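Local structure of CBS domain protein (Sulfolobus tokodaii, 2EF7) at the interface of chains A and B and the interface of chains A and C. The protein is a hypothetical archaeal protein built from two CBS domains, a module that in many proteins binds adenosine nucleotides and probably serves regulation here. Sequence-based numbering; all coordinates share one arbitrary frame. Chains: chain A/B/C, Hypothetical protein ST2348.

Three patches tie chain A to two further copies of the protein. Contact 1 joins A to B around helix 52-60 of both chains. Contacts 2 and 3 join A to C, each at the end of the helix that starts at 86: contact 2 in C, with helix 116-124, contact 3 in A. The C-alpha centres of contacts 1 and 2 lie about 39 Å apart, of 1 and 3 about 23 Å, of 2 and 3 about 22 Å. The same 93-99 region takes A:Phe127 in C and residues 130-132 of C in A, an unequal exchange; the structure alone does not show the four-chain assembly in solution.

Contact 1: the interface of chains A and B. Residues chain A 27, 30-31, 36, 52; chain B 52-53, 56-57, 60.
The B:Arg53 guanidinium meets the A:Glu52 carboxylate at its edge, in plane, and the two planes are turned 66° apart. B:Arg53 NE donates to A:Glu52 OE2 at 2.5 Å, nearly straight (166° at the hydrogen), on the syn lone pair; the bond is also a salt bridge, though B:Arg53 is poorly ordered. Water 1 lies 2.5 Å from A:Glu52 OE1 and 2.7 Å from B:Glu52 OE1, bridging two carboxylates that would probably repel. B:Val56 straddles the two helices of A: CG2, anti to its carbonyl carbon, touches A:Glu52 CB at 3.9 Å, while CG1 faces A:Ala27 CB at 4.0 Å. An alanine in place of A:Glu52 would probably loosen the pairing, since the salt bridge and the water link would both be lost. A:Thr31 OG1 hydrogen-bonds to A:Ala27 O (2.8 Å), one turn earlier in helix 23-33; the A:Thr31 and B:Lys57 side chains cross at about a right angle, A:Thr31 CG2 lying 3.9 Å from B:Lys57 CG. In the first CBS domain of each chain, helices 23-33 and 52-60 of A thus lie against helix 52-60 of B, a two-fold arrangement that would fit the pairing of CBS proteins without proving it.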
loop_
_atom_site.group_PDB
_atom_site.type_symbol
_atom_site.label_atom_id
_atom_site.label_comp_id
_atom_site.label_asym_id
_atom_site.label_seq_id
_atom_site.Cartn_x
_atom_site.Cartn_y
_atom_site.Cartn_z
ATOM N N ALA A 27 -14.243 -6.074 -26.114
ATOM C CA ALA A 27 -14.459 -7.007 -25.018
ATOM C C ALA A 27 -13.580 -8.223 -25.251
ATOM O O ALA A 27 -13.043 -8.804 -24.312
ATOM C CB ALA A 27 -15.932 -7.424 -24.938
HETATM N N MSE A 30 -9.916 -7.386 -24.128
HETATM C CA MSE A 30 -9.819 -7.342 -22.681
HETATM C C MSE A 30 -9.912 -8.733 -22.081
HETATM O O MSE A 30 -9.245 -9.037 -21.089
HETATM C CB MSE A 30 -10.915 -6.443 -22.128
HETATM C CG MSE A 30 -10.806 -5.008 -22.635
HETATM SE SE MSE A 30 -12.308 -3.913 -22.098
HETATM C CE MSE A 30 -12.277 -4.289 -20.201
ATOM N N THR A 31 -10.729 -9.583 -22.696
ATOM C CA THR A 31 -10.893 -10.945 -22.221
ATOM C C THR A 31 -9.630 -11.757 -22.515
ATOM O O THR A 31 -9.131 -12.467 -21.647
ATOM C CB THR A 31 -12.101 -11.636 -22.903
ATOM O OG1 THR A 31 -13.310 -10.978 -22.512
ATOM C CG2 THR A 31 -12.174 -13.108 -22.512
ATOM N N GLY A 36 -8.574 -4.988 -17.296
ATOM C CA GLY A 36 -9.827 -4.337 -16.942
ATOM C C GLY A 36 -10.170 -3.029 -17.639
ATOM O O GLY A 36 -11.188 -2.399 -17.317
ATOM N N GLU A 52 -14.272 -2.064 -17.743
ATOM C CA GLU A 52 -15.267 -3.131 -17.775
ATOM C C GLU A 52 -16.634 -2.532 -17.491
ATOM O O GLU A 52 -17.631 -2.940 -18.078
ATOM C CB GLU A 52 -14.960 -4.186 -16.715
ATOM C CG GLU A 52 -13.586 -4.777 -16.845
ATOM C CD GLU A 52 -13.325 -5.832 -15.803
ATOM O OE1 GLU A 52 -13.563 -5.554 -14.609
ATOM O OE2 GLU A 52 -12.883 -6.935 -16.173
ATOM N N GLU B 52 -18.886 -7.684 -13.284
ATOM C CA GLU B 52 -18.709 -6.947 -14.526
ATOM C C GLU B 52 -17.751 -7.712 -15.433
ATOM O O GLU B 52 -17.950 -7.772 -16.643
ATOM C CB GLU B 52 -18.150 -5.569 -14.238
ATOM C CG GLU B 52 -19.053 -4.711 -13.389
ATOM C CD GLU B 52 -18.392 -3.402 -13.026
ATOM O OE1 GLU B 52 -17.317 -3.442 -12.396
ATOM O OE2 GLU B 52 -18.942 -2.339 -13.375
ATOM N N ARG B 53 -16.719 -8.317 -14.853
ATOM C CA ARG B 53 -15.768 -9.066 -15.670
ATOM C C ARG B 53 -16.433 -10.249 -16.390
ATOM O O ARG B 53 -16.115 -10.517 -17.550
ATOM C CB ARG B 53 -14.590 -9.550 -14.823
ATOM C CG ARG B 53 -13.452 -10.157 -15.648
ATOM C CD ARG B 53 -12.116 -10.061 -14.916
ATOM N NE ARG B 53 -11.687 -8.669 -14.758
ATOM C CZ ARG B 53 -10.615 -8.277 -14.071
ATOM N NH1 ARG B 53 -10.312 -6.987 -13.990
ATOM N NH2 ARG B 53 -9.847 -9.171 -13.462
ATOM N N VAL B 56 -18.171 -9.014 -19.523
ATOM C CA VAL B 56 -17.222 -8.649 -20.573
ATOM C C VAL B 56 -16.649 -9.928 -21.179
ATOM O O VAL B 56 -16.522 -10.066 -22.395
ATOM C CB VAL B 56 -16.066 -7.795 -19.999
ATOM C CG1 VAL B 56 -14.987 -7.601 -21.055
ATOM C CG2 VAL B 56 -16.603 -6.428 -19.517
ATOM N N LYS B 57 -16.316 -10.876 -20.317
ATOM C CA LYS B 57 -15.757 -12.133 -20.766
ATOM C C LYS B 57 -16.765 -12.903 -21.632
ATOM O O LYS B 57 -16.385 -13.525 -22.620
ATOM C CB LYS B 57 -15.335 -12.954 -19.543
ATOM C CG LYS B 57 -14.717 -14.301 -19.834
ATOM C CD LYS B 57 -14.257 -14.958 -18.529
ATOM C CE LYS B 57 -13.304 -14.040 -17.762
ATOM N NZ LYS B 57 -12.833 -14.634 -16.479
ATOM N N GLY B 60 -16.808 -11.323 -24.789
ATOM C CA GLY B 60 -15.486 -11.602 -25.328
ATOM C C GLY B 60 -15.306 -13.012 -25.870
ATOM O O GLY B 60 -14.400 -13.255 -26.660
HETATM O O HOH W 1 -14.817 -4.492 -12.741
#

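Contact 2: the interface of chains A and C. Residues chain A 123, 126-127; chain C 90, 93-94, 98-99, 116, 120.
The helical side of the second CBS domain of chain C, helices 86-95 and 116-124, receives the end of helix 116-126 of A together with A:Phe127, the last modelled residue of that chain. An apolar ring of A is thereby buried in C, though the structure alone does not show whether this joins the chains in solution. The phenyl ring has its CG anti to the carbonyl carbon (chi1 -76°) and crosses C:Ile116 at about a right angle. C:Ile116 CD1 sits over one face, offset toward the rim and 3.4 Å from the A:Phe127 ring centroid, a CH-pi contact; CG1 follows over the same face, 3.7 Å from A:Phe127 CD1. At the ring's far end, A:Phe127 CZ meets C:Met93 CB at 4.0 Å, and within chain A the carbonyl A:Ile123 O lies at the ring edge, in plane. Both branches of A:Ile123 are used. Its CG1 arm points CD1 tip to tip at C:Leu90 CD2, 3.9 Å away. Its CG2, anti to the backbone N, packs 3.6 Å from C:Thr120 CG2 as the two side chains slide past each other in opposite directions. C:Arg99, bent at chi3 (58°), brings NH2 to 2.7 Å from A:Phe127 O, but the oxygen lies well off the guanidinium plane, so the pair is not a hydrogen bond, though the charge may still favour it.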
loop_
_atom_site.group_PDB
_atom_site.type_symbol
_atom_site.label_atom_id
_atom_site.label_comp_id
_atom_site.label_asym_id
_atom_site.label_seq_id
_atom_site.Cartn_x
_atom_site.Cartn_y
_atom_site.Cartn_z
ATOM N N ILE A 123 8.816 8.442 -5.137
ATOM C CA ILE A 123 9.226 9.265 -4.009
ATOM C C ILE A 123 10.019 8.377 -3.061
ATOM O O ILE A 123 11.127 8.726 -2.649
ATOM C CB ILE A 123 8.009 9.864 -3.270
ATOM C CG1 ILE A 123 7.229 10.771 -4.223
ATOM C CG2 ILE A 123 8.471 10.660 -2.050
ATOM C CD1 ILE A 123 8.076 11.847 -4.848
HETATM N N MSE A 126 13.725 7.550 -4.631
HETATM C CA MSE A 126 14.742 8.584 -4.505
HETATM C C MSE A 126 15.112 8.917 -3.067
HETATM O O MSE A 126 16.102 9.604 -2.831
HETATM C CB MSE A 126 14.306 9.862 -5.214
HETATM C CG MSE A 126 13.300 10.690 -4.453
HETATM SE SE MSE A 126 12.986 12.367 -5.353
HETATM C CE MSE A 126 11.616 11.769 -6.581
ATOM N N PHE A 127 14.323 8.439 -2.111
ATOM C CA PHE A 127 14.603 8.703 -0.702
ATOM C C PHE A 127 14.990 7.440 0.073
ATOM O O PHE A 127 15.056 7.507 1.318
ATOM C CB PHE A 127 13.388 9.379 -0.052
ATOM C CG PHE A 127 13.242 10.840 -0.413
ATOM C CD1 PHE A 127 14.095 11.796 0.135
ATOM C CD2 PHE A 127 12.269 11.258 -1.318
ATOM C CE1 PHE A 127 13.984 13.145 -0.211
ATOM C CE2 PHE A 127 12.147 12.603 -1.677
ATOM C CZ PHE A 127 13.006 13.550 -1.121
ATOM N N LEU C 90 8.207 19.005 -0.547
ATOM C CA LEU C 90 8.785 17.912 -1.320
ATOM C C LEU C 90 9.923 18.395 -2.210
ATOM O O LEU C 90 10.970 17.750 -2.287
ATOM C CB LEU C 90 7.711 17.235 -2.181
ATOM C CG LEU C 90 8.204 16.065 -3.043
ATOM C CD1 LEU C 90 8.850 15.000 -2.163
ATOM C CD2 LEU C 90 7.041 15.487 -3.825
HETATM N N MSE C 93 13.138 19.168 -0.105
HETATM C CA MSE C 93 13.768 17.944 0.379
HETATM C C MSE C 93 14.559 17.287 -0.728
HETATM O O MSE C 93 15.630 16.748 -0.486
HETATM C CB MSE C 93 12.721 16.963 0.893
HETATM C CG MSE C 93 12.206 17.279 2.286
HETATM SE SE MSE C 93 10.760 16.103 2.807
HETATM C CE MSE C 93 9.292 17.311 2.478
ATOM N N ARG C 94 14.007 17.331 -1.938
ATOM C CA ARG C 94 14.644 16.760 -3.113
ATOM C C ARG C 94 15.879 17.553 -3.506
ATOM O O ARG C 94 16.964 16.989 -3.677
ATOM C CB ARG C 94 13.674 16.743 -4.292
ATOM C CG ARG C 94 14.354 16.420 -5.626
ATOM C CD ARG C 94 13.378 16.382 -6.797
ATOM N NE ARG C 94 12.890 17.699 -7.213
ATOM C CZ ARG C 94 13.648 18.657 -7.743
ATOM N NH1 ARG C 94 14.950 18.468 -7.923
ATOM N NH2 ARG C 94 13.095 19.801 -8.127
ATOM N N ILE C 98 17.404 15.938 1.687
ATOM C CA ILE C 98 17.129 15.716 3.106
ATOM C C ILE C 98 15.742 15.120 3.298
ATOM O O ILE C 98 14.800 15.440 2.566
ATOM C CB ILE C 98 17.227 17.018 3.938
ATOM C CG1 ILE C 98 16.431 18.129 3.250
ATOM C CG2 ILE C 98 18.701 17.389 4.169
ATOM C CD1 ILE C 98 16.531 19.464 3.940
ATOM N N ARG C 99 15.620 14.254 4.293
ATOM C CA ARG C 99 14.356 13.589 4.568
ATOM C C ARG C 99 13.478 14.325 5.571
ATOM O O ARG C 99 12.333 13.934 5.791
ATOM C CB ARG C 99 14.624 12.166 5.061
ATOM C CG ARG C 99 15.298 11.282 4.026
ATOM C CD ARG C 99 15.776 9.971 4.638
ATOM N NE ARG C 99 14.694 9.211 5.258
ATOM C CZ ARG C 99 13.706 8.621 4.592
ATOM N NH1 ARG C 99 12.768 7.951 5.249
ATOM N NH2 ARG C 99 13.656 8.692 3.268
ATOM N N ILE C 116 9.548 13.201 4.763
ATOM C CA ILE C 116 9.065 12.593 3.533
ATOM C C ILE C 116 7.865 11.688 3.811
ATOM O O ILE C 116 6.955 11.596 2.985
ATOM C CB ILE C 116 10.177 11.765 2.841
ATOM C CG1 ILE C 116 11.169 12.702 2.158
ATOM C CG2 ILE C 116 9.574 10.852 1.773
ATOM C CD1 ILE C 116 10.555 13.464 0.990
ATOM N N THR C 120 4.405 11.594 1.658
ATOM C CA THR C 120 3.763 10.463 0.988
ATOM C C THR C 120 2.425 10.173 1.651
ATOM O O THR C 120 1.480 9.743 0.990
ATOM C CB THR C 120 4.647 9.183 1.000
ATOM O OG1 THR C 120 4.985 8.828 2.344
ATOM C CG2 THR C 120 5.919 9.418 0.211
#

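Contact 3: the interface of chains A and C. Residues chain A 93-94, 97-100; chain C 130-132.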
loop_
_atom_site.group_PDB
_atom_site.type_symbol
_atom_site.label_atom_id
_atom_site.label_comp_id
_atom_site.label_asym_id
_atom_site.label_seq_id
_atom_site.Cartn_x
_atom_site.Cartn_y
_atom_site.Cartn_z
HETATM N N MSE A 93 -2.641 15.193 -11.898
HETATM C CA MSE A 93 -3.584 14.280 -11.268
HETATM C C MSE A 93 -4.438 15.021 -10.228
HETATM O O MSE A 93 -5.668 14.890 -10.216
HETATM C CB MSE A 93 -2.830 13.124 -10.606
HETATM C CG MSE A 93 -2.281 12.103 -11.592
HETATM SE SE MSE A 93 -1.098 10.820 -10.766
HETATM C CE MSE A 93 -0.008 10.401 -12.303
ATOM N N ARG A 94 -3.789 15.798 -9.361
ATOM C CA ARG A 94 -4.502 16.558 -8.332
ATOM C C ARG A 94 -5.485 17.516 -8.989
ATOM O O ARG A 94 -6.661 17.564 -8.629
ATOM C CB ARG A 94 -3.523 17.363 -7.468
ATOM C CG ARG A 94 -2.592 16.515 -6.604
ATOM C CD ARG A 94 -1.599 17.367 -5.807
ATOM N NE ARG A 94 -2.254 18.227 -4.820
ATOM C CZ ARG A 94 -1.606 18.979 -3.935
ATOM N NH1 ARG A 94 -2.283 19.732 -3.074
ATOM N NH2 ARG A 94 -0.279 18.978 -3.907
ATOM N N ASN A 97 -8.308 15.558 -10.274
ATOM C CA ASN A 97 -8.776 14.545 -9.333
ATOM C C ASN A 97 -8.843 13.151 -9.956
ATOM O O ASN A 97 -9.875 12.485 -9.887
ATOM C CB ASN A 97 -10.153 14.950 -8.784
ATOM C CG ASN A 97 -10.454 14.321 -7.429
ATOM O OD1 ASN A 97 -9.664 14.432 -6.486
ATOM N ND2 ASN A 97 -11.608 13.666 -7.321
ATOM N N ILE A 98 -7.742 12.716 -10.568
ATOM C CA ILE A 98 -7.677 11.392 -11.183
ATOM C C ILE A 98 -6.418 10.628 -10.766
ATOM O O ILE A 98 -5.370 11.225 -10.516
ATOM C CB ILE A 98 -7.757 11.478 -12.725
ATOM C CG1 ILE A 98 -6.710 12.463 -13.253
ATOM C CG2 ILE A 98 -9.163 11.896 -13.151
ATOM C CD1 ILE A 98 -6.753 12.639 -14.762
ATOM N N ARG A 99 -6.538 9.304 -10.706
ATOM C CA ARG A 99 -5.467 8.407 -10.282
ATOM C C ARG A 99 -4.568 7.856 -11.379
ATOM O O ARG A 99 -3.509 7.312 -11.087
ATOM C CB ARG A 99 -6.072 7.233 -9.501
ATOM C CG ARG A 99 -6.859 7.682 -8.280
ATOM C CD ARG A 99 -7.674 6.570 -7.634
ATOM N NE ARG A 99 -8.533 7.119 -6.584
ATOM C CZ ARG A 99 -9.404 6.415 -5.865
ATOM N NH1 ARG A 99 -9.543 5.113 -6.075
ATOM N NH2 ARG A 99 -10.139 7.019 -4.937
ATOM N N HIS A 100 -4.981 7.981 -12.634
ATOM C CA HIS A 100 -4.178 7.466 -13.738
ATOM C C HIS A 100 -4.104 8.479 -14.870
ATOM O O HIS A 100 -5.036 9.264 -15.079
ATOM C CB HIS A 100 -4.765 6.156 -14.284
ATOM C CG HIS A 100 -4.958 5.096 -13.246
ATOM N ND1 HIS A 100 -6.068 5.046 -12.432
ATOM C CD2 HIS A 100 -4.165 4.067 -12.865
ATOM C CE1 HIS A 100 -5.950 4.032 -11.593
ATOM N NE2 HIS A 100 -4.804 3.422 -11.835
HETATM N N MSE C 130 -10.074 10.504 -5.378
HETATM C CA MSE C 130 -9.827 10.702 -6.807
HETATM C C MSE C 130 -10.566 9.658 -7.640
HETATM O O MSE C 130 -10.810 8.543 -7.176
HETATM C CB MSE C 130 -8.329 10.592 -7.117
HETATM C CG MSE C 130 -7.435 11.564 -6.354
HETATM SE SE MSE C 130 -5.530 11.143 -6.529
HETATM C CE MSE C 130 -4.907 12.734 -7.469
ATOM N N GLY C 131 -10.920 10.027 -8.868
ATOM C CA GLY C 131 -11.589 9.096 -9.759
ATOM C C GLY C 131 -10.501 8.263 -10.413
ATOM O O GLY C 131 -9.319 8.553 -10.227
ATOM N N GLU C 132 -10.876 7.239 -11.174
ATOM C CA GLU C 132 -9.883 6.391 -11.832
ATOM C C GLU C 132 -9.218 7.044 -13.049
ATOM O O GLU C 132 -7.978 7.199 -13.012
ATOM C CB GLU C 132 -10.513 5.053 -12.235
ATOM C CG GLU C 132 -10.771 4.119 -11.057
ATOM C CD GLU C 132 -9.487 3.662 -10.370
ATOM O OE1 GLU C 132 -8.681 2.960 -11.017
ATOM O OE2 GLU C 132 -9.281 4.002 -9.183
#
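A:Arg99 runs extended from CG to NE and crosses both C:Met130 and C:Glu132 obliquely. Its guanidinium stands 88° from the plane of the C:Glu132 carboxylate, and A:Arg99 NH1 to C:Glu132 OE2, at 3.3 Å, makes a weak hydrogen bond and salt bridge. The backbone oxygen C:Met130 O lies over the guanidinium face, 2.8 Å from both A:Arg99 NE and A:Arg99 NH2, and is not a hydrogen-bond partner. A:Arg99 CG packs 3.5 Å from C:Met130 CB. The selenomethionine, CG anti to its carbonyl carbon and bent at chi3 (116°), carries its methyl CE to A:Met93 CB at 3.8 Å, while the A:Asn97 side chain crosses it obliquely. A:His100 lies side by side with C:Glu132, pointing the same way, ring and carboxylate 60° apart. A:His100 ND1 donates to the backbone oxygen C:Glu132 O at 2.9 Å, in the plane of the ring but above the carbonyl plane. C:Gly131 N donates to A:Asn97 O at 2.9 Å, and A:Arg99 N donates to C:Gly131 O at 2.9 Å, nearly along the C=O axis. Between these bonds A:Ile98 and C:Gly131 form a parallel beta bridge. Residues just before C:Met130 are not modelled; in the deposited assembly 130-132 lie along the chain A segment that connects helix 86-96 to strand 100-104 in the second CBS domain.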